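Local coordinates for homoserine dehydrogenase (Staphylococcus aureus M1064, PDB 4PG7), which probably catalyses the NAD(P)-dependent interconversion of aspartate semialdehyde and homoserine, a hydride-transfer step in the aspartic acid pathway, at residues Glu218-Asp221 with Ala222-Val226; Asn179-Ser182 with Asn183-Ser187; Thr122-Lys125 with Asp126-Ala129; Ile228-Tyr231 with Leu232-Gln236. All coordinates share one frame; numbering follows the deposited sequence. Where two conformers were deposited one is given.

Contacts 1 and 4 take up the start and the end of helix 220-234, their centres about 14 Å apart, and the other two contacts meet that helix from outside. Contact 2, the start of helix 180-192, reaches contact 1 through a probable hydrogen bond of 2.8 Å from Asn179 ND2 to Asp221 OD2. Contact 3, from the NAD-binding region, runs along the helix: Leu128 CD2 packs 3.9 Å from Arg224 CG in contact 1, and Leu127 O lies 3.5 Å from Ile228 CD1 in contact 4. Contacts 2 and 3 stay about 11 Å apart at their nearest atoms. The bound lysine is about 11 Å from the side chain of Leu186 and about 13 Å from Gly219.

Contact 1. Residues Glu218-Asp221 with Ala222-Val226; sequences EGVD and AARKV
Asp221 sits between two basic side chains from the next turn of its helix, one for each carboxylate oxygen. The closer is Lys225, whose NZ lies 2.7 Å from Asp221 OD2 and meets it on the syn side, 17° out of the carboxylate plane. Beyond CG the lysine chain is extended, laying it back along the helix to the acid. On the other flank Arg224 NH2 stands 3.2 Å from Asp221 OD1 in a salt bridge whose hydrogen bond is weak; the two planes are turned 55° from each other. A bend at chi3 (-55°) folds the arginine over the first turn, where Asp221 CA lies under the rim of one guanidinium face and NH1 comes to 3.4 Å from Val220 CG1. The stronger partner of Arg224 is Asp215, from helix 214-217. Further out, Asn179 ND2 donates to Asp221 OD2, and Leu178 O takes a bond from Lys225 NZ, which fixes both ends of the tighter pair. Beneath the charges, Arg224 N binds Val220 O at 2.9 Å and Lys225 N binds Asp221 O at 3.1 Å. This is an i to i+3 and i to i+4 salt-bridge network on the first turns of an alpha-helix, with Gly219 at the N-cap.

Contact 2. Residues Asn179-Ser182 with Asn183-Ser187; sequences NGTS and NFILS
Asn183 N donates to Asn179 O at 3.3 Å across the first turn of helix 180-192, a turn that is polar and closely bonded although this is the longest of the four backbone bonds joining the two ranges. The side chain of Asn179 works on the same turn. Its CG stands anti to the backbone N (chi1 179°), which swings the amide back over the start of the helix. Asn179 OD1 accepts from Ser182 N at 3.0 Å, the donor tilted 32° from the plane of the side-chain carbonyl. An N-cap of this kind satisfies an amide that the first turn would otherwise leave without a helical partner. Asn179 ND2 faces the other way and donates to Asp216 as well as Asp221, so acids from outside the helix set how the amide is turned. The following backbone bonds shorten: Phe184 N lies 2.8 Å from Gly180 O, and Ile185 N lies 3.0 Å from Thr181 O.

Side-chain packing along the helix is looser. Thr181 and Ile185 lie side by side and point the same way, with CG2 of the threonine 4.0 Å from CD1 of the isoleucine; Phe196, Ala199 and Leu200 of helix 196-205 cover that isoleucine. Phe184 turns away from the first turn, its ring stacked with that of Phe208. On the more open side Gly180, the first residue of the helix, is partly exposed and has no side chain.

Contact 3. Residues Thr122-Lys125 with Asp126-Ala129; sequences TANK and DLLA. With ACT (acetate ion), chain C.
A chi1 of -175° in Asn124 carries its amide alongside its own carbonyl carbon and over the next two residues, where Asn124 OD1 accepts from Asp126 N at 2.9 Å. The donor of that bond lies in the plane of the amide carbonyl, with an N-H...O angle of 147°. Leu127 sends its two methyls against the same asparagine: CD2 presses to 3.4 Å from Asn124 CB, while CD1 lies 3.7 Å from Asn124 ND2. The leucine also meets Thr122 tip to tip, its CD2 3.7 Å from Thr122 OG1. Thr122 OG1 accepts from Asn124 N at 3.0 Å, which makes an ST turn, and is bonded besides to Glu98. Gly102 holds the outer groups, its N binding Asp126 OD2 and its O binding Asn124 ND2. One water donates to both Lys125 O and Leu127 O, and OXT of an acetate, most likely a crystallisation additive, accepts from Lys125 N at 3.3 Å. The bond from Asp126 N to Asn124 OD1 forms an Asx turn, set on a type I beta turn from Asn124 to Leu127, in the loop that leads from strand 119-122 of the parallel sheet into helix 129-141 of the NAD-binding region.

Contact 4. Residues Ile228-Tyr231 with Leu232-Gln236; sequences ITSY and LSFNQ
Ile228 and Leu232 lie side by side on one flank of helix 220-234, pointing the same way, so that Ile228 CG2 and Leu232 CD1 meet at 4.0 Å. Beneath them Leu232 N bonds to Ile228 O at 3.0 Å. On the next flank Ser233 turns its hydroxyl back down the helix: with OG beside its own backbone N (chi1 -61°), it donates to Thr229 O at 2.8 Å. The N-H of Ser233 reaches the same oxygen, the two donors arriving from opposite faces of the carbonyl plane, so Thr229 O is gripped twice. The hydroxyls of Thr229 and Ser230 likewise turn back, to Lys225 O and Val226 O.

The aromatic rings are turned to different sides. Tyr231 presents its edge to the chain leaving the helix: Gln236 O lies near the ring plane, 3.7 Å from Tyr231 CD1, and also receives a CA-H...O contact of 3.3 Å from Tyr231 CA. Its hydroxyl is bonded to Glu136 on helix 129-141. The Phe234 ring swings back over the preceding turn, with CD2 4.0 Å from Ser230 CB, and one face has Ser233 CB over its centre. Beyond the contact this ring meets Tyr274, while Ile171 and Val279 of the mixed sheet touch Phe234 as well. At Asn235 phi turns positive and the backbone leaves the helix, a C-terminal end at which helix 220-234 is sandwiched between helix 129-141 and the mixed beta-sheet.

Contact 1. Residues Glu218-Asp221 with Ala222-Val226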
ATOM      1  N   GLU A 218      -8.762 -20.306  13.667  1.00 31.36           N
ATOM      2  CA  GLU A 218      -8.023 -21.465  13.132  1.00 34.13           C
ATOM      3  C   GLU A 218      -7.286 -21.150  11.834  1.00 32.27           C
ATOM      4  O   GLU A 218      -6.683 -22.038  11.204  1.00 32.42           O
ATOM      5  CB  GLU A 218      -8.969 -22.666  12.958  1.00 35.94           C
ATOM      6  CG  GLU A 218      -9.588 -23.124  14.264  1.00 38.99           C
ATOM      7  CD  GLU A 218      -8.557 -23.461  15.302  1.00 43.33           C
ATOM      8  OE1 GLU A 218      -7.494 -24.031  14.959  1.00 47.66           O
ATOM      9  OE2 GLU A 218      -8.811 -23.160  16.472  1.00 49.14           O
ATOM     10  N   GLY A 219      -7.358 -19.893  11.399  1.00 30.96           N
ATOM     11  CA  GLY A 219      -6.587 -19.450  10.248  1.00 29.41           C
ATOM     12  C   GLY A 219      -7.152 -19.829   8.885  1.00 30.68           C
ATOM     13  O   GLY A 219      -6.452 -19.705   7.858  1.00 30.34           O
ATOM     14  N   VAL A 220      -8.402 -20.271   8.848  1.00 31.68           N
ATOM     15  CA  VAL A 220      -9.016 -20.712   7.581  1.00 33.78           C
ATOM     16  C   VAL A 220      -9.226 -19.516   6.648  1.00 32.36           C
ATOM     17  O   VAL A 220      -8.852 -19.564   5.466  1.00 32.27           O
ATOM     18  CB  VAL A 220     -10.359 -21.469   7.802  1.00 34.92           C
ATOM     19  CG1 VAL A 220     -10.946 -21.921   6.472  1.00 35.72           C
ATOM     20  CG2 VAL A 220     -10.147 -22.654   8.723  1.00 36.13           C
ATOM     21  N   ASP A 221      -9.806 -18.450   7.176  1.00 33.03           N
ATOM     22  CA  ASP A 221      -9.999 -17.202   6.411  1.00 34.92           C
ATOM     23  C   ASP A 221      -8.693 -16.707   5.827  1.00 34.86           C
ATOM     24  O   ASP A 221      -8.625 -16.348   4.644  1.00 34.81           O
ATOM     25  CB  ASP A 221     -10.600 -16.098   7.293  1.00 36.73           C
ATOM     26  CG  ASP A 221     -10.730 -14.781   6.560  1.00 39.54           C
ATOM     27  OD1 ASP A 221     -11.373 -14.799   5.491  1.00 39.64           O
ATOM     28  OD2 ASP A 221     -10.202 -13.729   7.042  1.00 41.47           O
ATOM     29  N   ALA A 222      -7.650 -16.683   6.660  1.00 32.89           N
ATOM     30  CA  ALA A 222      -6.339 -16.261   6.220  1.00 31.07           C
ATOM     31  C   ALA A 222      -5.786 -17.188   5.126  1.00 29.57           C
ATOM     32  O   ALA A 222      -5.179 -16.714   4.167  1.00 27.71           O
ATOM     33  CB  ALA A 222      -5.388 -16.202   7.396  1.00 31.77           C
ATOM     34  N   ALA A 223      -6.009 -18.494   5.254  1.00 28.75           N
ATOM     35  CA  ALA A 223      -5.545 -19.444   4.234  1.00 30.49           C
ATOM     36  C   ALA A 223      -6.242 -19.230   2.887  1.00 30.22           C
ATOM     37  O   ALA A 223      -5.602 -19.279   1.832  1.00 29.64           O
ATOM     38  CB  ALA A 223      -5.724 -20.879   4.703  1.00 31.03           C
ATOM     39  N   ARG A 224      -7.535 -18.934   2.916  1.00 30.86           N
ATOM     40  CA  ARG A 224      -8.235 -18.574   1.674  1.00 31.92           C
ATOM     41  C   ARG A 224      -7.607 -17.345   1.022  1.00 30.01           C
ATOM     42  O   ARG A 224      -7.394 -17.320  -0.181  1.00 31.46           O
ATOM     43  CB  ARG A 224      -9.732 -18.369   1.926  1.00 34.18           C
ATOM     44  CG  ARG A 224     -10.451 -19.664   2.296  1.00 37.04           C
ATOM     45  CD  ARG A 224     -11.966 -19.512   2.300  1.00 39.59           C
ATOM     46  NE  ARG A 224     -12.369 -18.420   3.175  1.00 41.96           N
ATOM     47  CZ  ARG A 224     -12.878 -18.544   4.400  1.00 43.85           C
ATOM     48  NH1 ARG A 224     -13.078 -19.741   4.939  1.00 46.95           N
ATOM     49  NH2 ARG A 224     -13.195 -17.449   5.091  1.00 43.53           N
ATOM     50  N   LYS A 225      -7.283 -16.335   1.812  1.00 30.67           N
ATOM     51  CA  LYS A 225      -6.658 -15.133   1.267  1.00 31.13           C
ATOM     52  C   LYS A 225      -5.257 -15.378   0.744  1.00 30.15           C
ATOM     53  O   LYS A 225      -4.823 -14.704  -0.195  1.00 30.95           O
ATOM     54  CB  LYS A 225      -6.678 -13.994   2.291  1.00 32.81           C
ATOM     55  CG  LYS A 225      -8.087 -13.430   2.474  1.00 33.52           C
ATOM     56  CD  LYS A 225      -8.181 -12.528   3.685  1.00 34.01           C
ATOM     57  CE  LYS A 225      -9.617 -12.030   3.909  1.00 34.32           C
ATOM     58  NZ  LYS A 225      -9.776 -11.649   5.338  1.00 36.97           N
ATOM     59  N   VAL A 226      -4.542 -16.328   1.342  1.00 28.52           N
ATOM     60  CA  VAL A 226      -3.250 -16.750   0.819  1.00 27.64           C
ATOM     61  C   VAL A 226      -3.384 -17.433  -0.544  1.00 28.40           C
ATOM     62  O   VAL A 226      -2.556 -17.207  -1.426  1.00 29.31           O
ATOM     63  CB  VAL A 226      -2.541 -17.700   1.797  1.00 27.89           C
ATOM     64  CG1 VAL A 226      -1.367 -18.395   1.127  1.00 28.21           C
ATOM     65  CG2 VAL A 226      -2.072 -16.912   3.004  1.00 27.48           C
TER

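Contact 2. Residues Asn179-Ser182 with Asn183-Ser187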
ATOM      1  N   ASN A 179      -6.181 -11.553   8.590  1.00 29.47           N
ATOM      2  CA  ASN A 179      -7.419 -11.779   9.296  1.00 29.09           C
ATOM      3  C   ASN A 179      -7.448 -10.796  10.457  1.00 26.49           C
ATOM      4  O   ASN A 179      -6.626 -10.872  11.359  1.00 26.34           O
ATOM      5  CB  ASN A 179      -7.481 -13.245   9.761  1.00 28.68           C
ATOM      6  CG  ASN A 179      -8.746 -13.548  10.535  1.00 29.08           C
ATOM      7  OD1 ASN A 179      -8.725 -13.710  11.751  1.00 28.18           O
ATOM      8  ND2 ASN A 179      -9.863 -13.576   9.826  1.00 28.16           N
ATOM      9  N   GLY A 180      -8.393  -9.868  10.420  1.00 26.43           N
ATOM     10  CA  GLY A 180      -8.515  -8.812  11.437  1.00 26.13           C
ATOM     11  C   GLY A 180      -8.753  -9.345  12.840  1.00 26.10           C
ATOM     12  O   GLY A 180      -8.173  -8.860  13.809  1.00 25.09           O
ATOM     13  N   THR A 181      -9.610 -10.353  12.949  1.00 27.38           N
ATOM     14  CA  THR A 181     -10.000 -10.880  14.271  1.00 28.34           C
ATOM     15  C   THR A 181      -8.837 -11.531  15.010  1.00 27.38           C
ATOM     16  O   THR A 181      -8.645 -11.283  16.209  1.00 26.01           O
ATOM     17  CB  THR A 181     -11.151 -11.892  14.124  1.00 30.69           C
ATOM     18  OG1 THR A 181     -12.301 -11.206  13.606  1.00 33.58           O
ATOM     19  CG2 THR A 181     -11.484 -12.523  15.461  1.00 32.07           C
ATOM     20  N   SER A 182      -8.061 -12.350  14.304  1.00 25.24           N
ATOM     21  CA  SER A 182      -6.901 -12.974  14.931  1.00 26.31           C
ATOM     22  C   SER A 182      -5.838 -11.976  15.314  1.00 23.71           C
ATOM     23  O   SER A 182      -5.219 -12.097  16.348  1.00 23.35           O
ATOM     24  CB  SER A 182      -6.243 -13.989  14.020  1.00 27.16           C
ATOM     25  OG  SER A 182      -7.008 -15.164  13.934  1.00 35.02           O
ATOM     26  N   ASN A 183      -5.604 -10.993  14.452  1.00 23.85           N
ATOM     27  CA  ASN A 183      -4.646  -9.970  14.777  1.00 22.50           C
ATOM     28  C   ASN A 183      -5.102  -9.156  15.968  1.00 22.36           C
ATOM     29  O   ASN A 183      -4.289  -8.820  16.839  1.00 22.95           O
ATOM     30  CB  ASN A 183      -4.388  -9.053  13.595  1.00 22.07           C
ATOM     31  CG  ASN A 183      -3.067  -8.347  13.722  1.00 22.85           C
ATOM     32  OD1 ASN A 183      -2.038  -8.995  13.988  1.00 23.93           O
ATOM     33  ND2 ASN A 183      -3.059  -7.032  13.538  1.00 21.99           N
ATOM     34  N   PHE A 184      -6.387  -8.842  16.021  1.00 23.65           N
ATOM     35  CA  PHE A 184      -6.955  -8.129  17.183  1.00 24.80           C
ATOM     36  C   PHE A 184      -6.680  -8.892  18.473  1.00 25.24           C
ATOM     37  O   PHE A 184      -6.247  -8.322  19.476  1.00 24.22           O
ATOM     38  CB  PHE A 184      -8.457  -7.905  17.015  1.00 26.55           C
ATOM     39  CG  PHE A 184      -9.086  -7.153  18.169  1.00 27.91           C
ATOM     40  CD1 PHE A 184      -9.196  -5.772  18.145  1.00 30.99           C
ATOM     41  CD2 PHE A 184      -9.533  -7.826  19.293  1.00 29.75           C
ATOM     42  CE1 PHE A 184      -9.753  -5.064  19.236  1.00 31.24           C
ATOM     43  CE2 PHE A 184     -10.084  -7.144  20.376  1.00 30.84           C
ATOM     44  CZ  PHE A 184     -10.180  -5.756  20.348  1.00 30.67           C
ATOM     45  N   ILE A 185      -6.917 -10.201  18.439  1.00 25.94           N
ATOM     46  CA  ILE A 185      -6.731 -11.028  19.623  1.00 24.74           C
ATOM     47  C   ILE A 185      -5.280 -11.024  20.061  1.00 25.07           C
ATOM     48  O   ILE A 185      -4.978 -10.862  21.259  1.00 24.01           O
ATOM     49  CB  ILE A 185      -7.244 -12.462  19.355  1.00 25.47           C
ATOM     50  CG1 ILE A 185      -8.768 -12.442  19.281  1.00 26.97           C
ATOM     51  CG2 ILE A 185      -6.782 -13.425  20.437  1.00 24.70           C
ATOM     52  CD1 ILE A 185      -9.401 -13.663  18.649  1.00 27.71           C
ATOM     53  N   LEU A 186      -4.357 -11.212  19.101  1.00 24.66           N
ATOM     54  CA  LEU A 186      -2.929 -11.205  19.454  1.00 23.93           C
ATOM     55  C   LEU A 186      -2.473  -9.845  20.024  1.00 24.44           C
ATOM     56  O   LEU A 186      -1.666  -9.800  20.947  1.00 24.29           O
ATOM     57  CB  LEU A 186      -2.071 -11.632  18.275  1.00 23.68           C
ATOM     58  CG  LEU A 186      -2.204 -13.100  17.845  1.00 23.97           C
ATOM     59  CD1 LEU A 186      -1.410 -13.357  16.581  1.00 25.13           C
ATOM     60  CD2 LEU A 186      -1.745 -14.023  18.938  1.00 24.29           C
ATOM     61  N   SER A 187      -2.981  -8.754  19.462  1.00 24.63           N
ATOM     62  CA  SER A 187      -2.686  -7.410  19.977  1.00 24.96           C
ATOM     63  C   SER A 187      -3.186  -7.239  21.411  1.00 26.44           C
ATOM     64  O   SER A 187      -2.497  -6.694  22.252  1.00 25.12           O
ATOM     65  CB  SER A 187      -3.303  -6.336  19.079  1.00 24.57           C
ATOM     66  OG  SER A 187      -2.671  -6.336  17.809  1.00 25.49           O
TER

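Contact 3. Residues Thr122-Lys125 with Asp126-Ala129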
ATOM      1  N   THR A 122     -18.654 -10.227  -9.716  1.00 40.89           N
ATOM      2  CA  THR A 122     -18.883 -11.032  -8.524  1.00 41.84           C
ATOM      3  C   THR A 122     -18.152 -10.487  -7.298  1.00 39.84           C
ATOM      4  O   THR A 122     -17.011 -10.017  -7.394  1.00 40.22           O
ATOM      5  CB  THR A 122     -18.492 -12.499  -8.745  1.00 42.71           C
ATOM      6  OG1 THR A 122     -18.753 -13.233  -7.553  1.00 43.61           O
ATOM      7  CG2 THR A 122     -17.003 -12.664  -9.142  1.00 44.25           C
ATOM      8  N   ALA A 123     -18.822 -10.568  -6.154  1.00 38.96           N
ATOM      9  CA  ALA A 123     -18.216 -10.254  -4.853  1.00 38.56           C
ATOM     10  C   ALA A 123     -18.240 -11.490  -3.964  1.00 38.44           C
ATOM     11  O   ALA A 123     -18.219 -11.393  -2.736  1.00 38.92           O
ATOM     12  CB  ALA A 123     -18.973  -9.126  -4.190  1.00 38.51           C
ATOM     13  N   ASN A 124     -18.290 -12.655  -4.605  1.00 40.59           N
ATOM     14  CA  ASN A 124     -18.412 -13.931  -3.925  1.00 41.28           C
ATOM     15  C   ASN A 124     -17.143 -14.260  -3.116  1.00 43.22           C
ATOM     16  O   ASN A 124     -16.086 -14.523  -3.688  1.00 39.76           O
ATOM     17  CB  ASN A 124     -18.669 -14.985  -4.985  1.00 41.78           C
ATOM     18  CG  ASN A 124     -18.945 -16.361  -4.425  1.00 42.26           C
ATOM     19  OD1 ASN A 124     -18.414 -16.762  -3.380  1.00 39.48           O
ATOM     20  ND2 ASN A 124     -19.776 -17.118  -5.145  1.00 41.02           N
ATOM     21  N   LYS A 125     -17.275 -14.255  -1.790  1.00 45.01           N
ATOM     22  CA  LYS A 125     -16.126 -14.410  -0.878  1.00 46.67           C
ATOM     23  C   LYS A 125     -15.642 -15.834  -0.753  1.00 43.86           C
ATOM     24  O   LYS A 125     -14.603 -16.072  -0.147  1.00 43.84           O
ATOM     25  CB  LYS A 125     -16.476 -13.911   0.527  1.00 48.88           C
ATOM     26  CG  LYS A 125     -16.837 -12.439   0.596  1.00 55.08           C
ATOM     27  CD  LYS A 125     -15.681 -11.557   0.142  1.00 60.09           C
ATOM     28  CE  LYS A 125     -15.902 -10.105   0.547  1.00 64.23           C
ATOM     29  NZ  LYS A 125     -14.682  -9.283   0.320  1.00 68.36           N
ATOM     30  N   ASP A 126     -16.395 -16.779  -1.299  1.00 41.39           N
ATOM     31  CA  ASP A 126     -16.020 -18.182  -1.224  1.00 41.90           C
ATOM     32  C   ASP A 126     -15.195 -18.648  -2.417  1.00 41.66           C
ATOM     33  O   ASP A 126     -14.689 -19.765  -2.398  1.00 40.54           O
ATOM     34  CB  ASP A 126     -17.270 -19.044  -1.087  1.00 44.36           C
ATOM     35  CG  ASP A 126     -18.139 -18.619   0.077  1.00 47.12           C
ATOM     36  OD1 ASP A 126     -17.600 -18.455   1.186  1.00 48.36           O
ATOM     37  OD2 ASP A 126     -19.365 -18.426  -0.116  1.00 50.97           O
ATOM     38  N   LEU A 127     -15.088 -17.822  -3.464  1.00 41.46           N
ATOM     39  CA  LEU A 127     -14.295 -18.177  -4.654  1.00 42.69           C
ATOM     40  C   LEU A 127     -12.811 -18.303  -4.303  1.00 41.48           C
ATOM     41  O   LEU A 127     -12.250 -17.464  -3.600  1.00 39.34           O
ATOM     42  CB  LEU A 127     -14.418 -17.118  -5.751  1.00 44.06           C
ATOM     43  CG  LEU A 127     -15.543 -17.141  -6.802  1.00 46.79           C
ATOM     44  CD1 LEU A 127     -16.562 -18.272  -6.662  1.00 46.45           C
ATOM     45  CD2 LEU A 127     -16.111 -15.761  -7.024  1.00 45.52           C
ATOM     46  N   LEU A 128     -12.186 -19.345  -4.831  1.00 40.65           N
ATOM     47  CA  LEU A 128     -10.770 -19.595  -4.636  1.00 40.85           C
ATOM     48  C   LEU A 128     -10.106 -19.516  -6.006  1.00 41.29           C
ATOM     49  O   LEU A 128     -10.772 -19.197  -7.010  1.00 39.65           O
ATOM     50  CB  LEU A 128     -10.567 -20.948  -3.950  1.00 42.11           C
ATOM     51  CG  LEU A 128     -11.053 -20.957  -2.494  1.00 43.78           C
ATOM     52  CD1 LEU A 128     -11.179 -22.367  -1.931  1.00 46.23           C
ATOM     53  CD2 LEU A 128     -10.148 -20.129  -1.605  1.00 44.08           C
ATOM     54  N   ALA A 129      -8.805 -19.790  -6.056  1.00 38.41           N
ATOM     55  CA  ALA A 129      -8.033 -19.578  -7.261  1.00 39.88           C
ATOM     56  C   ALA A 129      -8.517 -20.467  -8.408  1.00 41.40           C
ATOM     57  O   ALA A 129      -8.599 -20.006  -9.542  1.00 41.93           O
ATOM     58  CB  ALA A 129      -6.556 -19.818  -7.006  1.00 39.93           C
TER
HETATM   59  C   ACT C 501     -21.219 -12.779  -0.661  1.00 45.32           C
HETATM   60  O   ACT C 501     -21.033 -11.593  -1.027  1.00 50.18           O
HETATM   61  OXT ACT C 501     -20.392 -13.669  -0.906  1.00 48.21           O
HETATM   62  CH3 ACT C 501     -22.435 -13.146   0.137  1.00 45.59           C
HETATM   63  O   HOH W   1     -12.170 -17.263  -0.821  1.00 49.15           O

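Contact 4. Residues Ile228-Tyr231 with Leu232-Gln236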
ATOM      1  N   ILE A 228      -5.762 -16.792  -2.710  1.00 32.49           N
ATOM      2  CA  ILE A 228      -6.089 -15.689  -3.606  1.00 34.28           C
ATOM      3  C   ILE A 228      -4.871 -14.812  -3.879  1.00 34.95           C
ATOM      4  O   ILE A 228      -4.584 -14.477  -5.027  1.00 35.63           O
ATOM      5  CB  ILE A 228      -7.226 -14.809  -3.043  1.00 35.19           C
ATOM      6  CG1 ILE A 228      -8.539 -15.597  -2.893  1.00 36.67           C
ATOM      7  CG2 ILE A 228      -7.467 -13.598  -3.935  1.00 37.45           C
ATOM      8  CD1 ILE A 228      -9.074 -16.171  -4.191  1.00 38.10           C
ATOM      9  N   THR A 229      -4.169 -14.419  -2.825  1.00 34.13           N
ATOM     10  CA  THR A 229      -2.996 -13.586  -2.972  1.00 33.69           C
ATOM     11  C   THR A 229      -1.909 -14.266  -3.839  1.00 36.20           C
ATOM     12  O   THR A 229      -1.238 -13.591  -4.628  1.00 35.13           O
ATOM     13  CB  THR A 229      -2.457 -13.154  -1.610  1.00 34.04           C
ATOM     14  OG1 THR A 229      -3.498 -12.468  -0.904  1.00 32.91           O
ATOM     15  CG2 THR A 229      -1.263 -12.228  -1.754  1.00 33.46           C
ATOM     16  N   SER A 230      -1.773 -15.582  -3.713  1.00 36.73           N
ATOM     17  CA  SER A 230      -0.824 -16.346  -4.526  1.00 38.12           C
ATOM     18  C   SER A 230      -1.219 -16.334  -6.002  1.00 41.06           C
ATOM     19  O   SER A 230      -0.364 -16.240  -6.894  1.00 38.73           O
ATOM     20  CB  SER A 230      -0.752 -17.801  -4.047  1.00 36.60           C
ATOM     21  OG  SER A 230      -0.226 -17.889  -2.734  1.00 34.60           O
ATOM     22  N   TYR A 231      -2.515 -16.436  -6.256  1.00 42.19           N
ATOM     23  CA  TYR A 231      -3.033 -16.368  -7.622  1.00 42.99           C
ATOM     24  C   TYR A 231      -2.775 -14.995  -8.264  1.00 43.00           C
ATOM     25  O   TYR A 231      -2.298 -14.915  -9.384  1.00 42.40           O
ATOM     26  CB  TYR A 231      -4.524 -16.690  -7.637  1.00 42.65           C
ATOM     27  CG  TYR A 231      -5.104 -16.700  -9.033  1.00 46.38           C
ATOM     28  CD1 TYR A 231      -4.625 -17.585  -9.990  1.00 46.42           C
ATOM     29  CD2 TYR A 231      -6.114 -15.813  -9.395  1.00 46.50           C
ATOM     30  CE1 TYR A 231      -5.139 -17.583 -11.278  1.00 51.57           C
ATOM     31  CE2 TYR A 231      -6.645 -15.813 -10.677  1.00 50.30           C
ATOM     32  CZ  TYR A 231      -6.152 -16.699 -11.611  1.00 50.19           C
ATOM     33  OH  TYR A 231      -6.680 -16.685 -12.871  1.00 56.16           O
ATOM     34  N   LEU A 232      -3.058 -13.930  -7.524  1.00 42.32           N
ATOM     35  CA  LEU A 232      -2.824 -12.585  -7.996  1.00 43.07           C
ATOM     36  C   LEU A 232      -1.335 -12.230  -8.095  1.00 45.01           C
ATOM     37  O   LEU A 232      -0.942 -11.564  -9.038  1.00 45.88           O
ATOM     38  CB  LEU A 232      -3.537 -11.574  -7.097  1.00 42.66           C
ATOM     39  CG  LEU A 232      -5.066 -11.698  -7.096  1.00 44.76           C
ATOM     40  CD1 LEU A 232      -5.676 -10.745  -6.087  1.00 43.52           C
ATOM     41  CD2 LEU A 232      -5.640 -11.438  -8.486  1.00 48.13           C
ATOM     42  N   SER A 233      -0.509 -12.706  -7.159  1.00 43.38           N
ATOM     43  CA  SER A 233       0.930 -12.406  -7.157  1.00 44.27           C
ATOM     44  C   SER A 233       1.756 -13.231  -8.137  1.00 44.80           C
ATOM     45  O   SER A 233       2.670 -12.709  -8.781  1.00 45.73           O
ATOM     46  CB  SER A 233       1.525 -12.609  -5.749  1.00 43.36           C
ATOM     47  OG  SER A 233       0.905 -11.740  -4.819  1.00 43.46           O
ATOM     48  N   PHE A 234       1.483 -14.527  -8.197  1.00 44.46           N
ATOM     49  CA  PHE A 234       2.333 -15.452  -8.915  1.00 45.42           C
ATOM     50  C   PHE A 234       1.683 -16.036 -10.158  1.00 49.13           C
ATOM     51  O   PHE A 234       2.344 -16.785 -10.874  1.00 48.36           O
ATOM     52  CB  PHE A 234       2.707 -16.626  -8.018  1.00 44.72           C
ATOM     53  CG  PHE A 234       3.289 -16.233  -6.699  1.00 43.22           C
ATOM     54  CD1 PHE A 234       4.325 -15.315  -6.628  1.00 43.17           C
ATOM     55  CD2 PHE A 234       2.845 -16.835  -5.529  1.00 40.72           C
ATOM     56  CE1 PHE A 234       4.869 -14.969  -5.409  1.00 42.06           C
ATOM     57  CE2 PHE A 234       3.402 -16.499  -4.309  1.00 40.12           C
ATOM     58  CZ  PHE A 234       4.416 -15.571  -4.248  1.00 39.61           C
ATOM     59  N   ASN A 235       0.403 -15.726 -10.397  1.00 50.16           N
ATOM     60  CA  ASN A 235      -0.357 -16.335 -11.485  0.50 51.84           C
ATOM     61  C   ASN A 235      -0.337 -17.864 -11.427  1.00 51.93           C
ATOM     62  O   ASN A 235      -0.323 -18.537 -12.447  1.00 54.43           O
ATOM     63  CB  ASN A 235       0.148 -15.832 -12.836  0.50 52.43           C
ATOM     64  CG  ASN A 235       0.240 -14.317 -12.898  0.50 52.21           C
ATOM     65  OD1 ASN A 235      -0.656 -13.612 -12.436  0.50 50.54           O
ATOM     66  ND2 ASN A 235       1.325 -13.811 -13.470  0.50 52.65           N
ATOM     67  N   GLN A 236      -0.345 -18.402 -10.213  1.00 51.48           N
ATOM     68  CA  GLN A 236      -0.373 -19.840  -9.998  1.00 51.94           C
ATOM     69  C   GLN A 236      -1.591 -20.166  -9.178  1.00 47.90           C
ATOM     70  O   GLN A 236      -1.921 -19.454  -8.243  1.00 47.18           O
ATOM     71  CB  GLN A 236       0.856 -20.298  -9.218  1.00 54.09           C
ATOM     72  CG  GLN A 236       2.168 -20.137  -9.965  1.00 58.29           C
ATOM     73  CD  GLN A 236       2.326 -21.121 -11.104  1.00 61.35           C
ATOM     74  OE1 GLN A 236       2.647 -20.735 -12.223  1.00 68.88           O
ATOM     75  NE2 GLN A 236       2.100 -22.395 -10.828  1.00 62.50           N
TER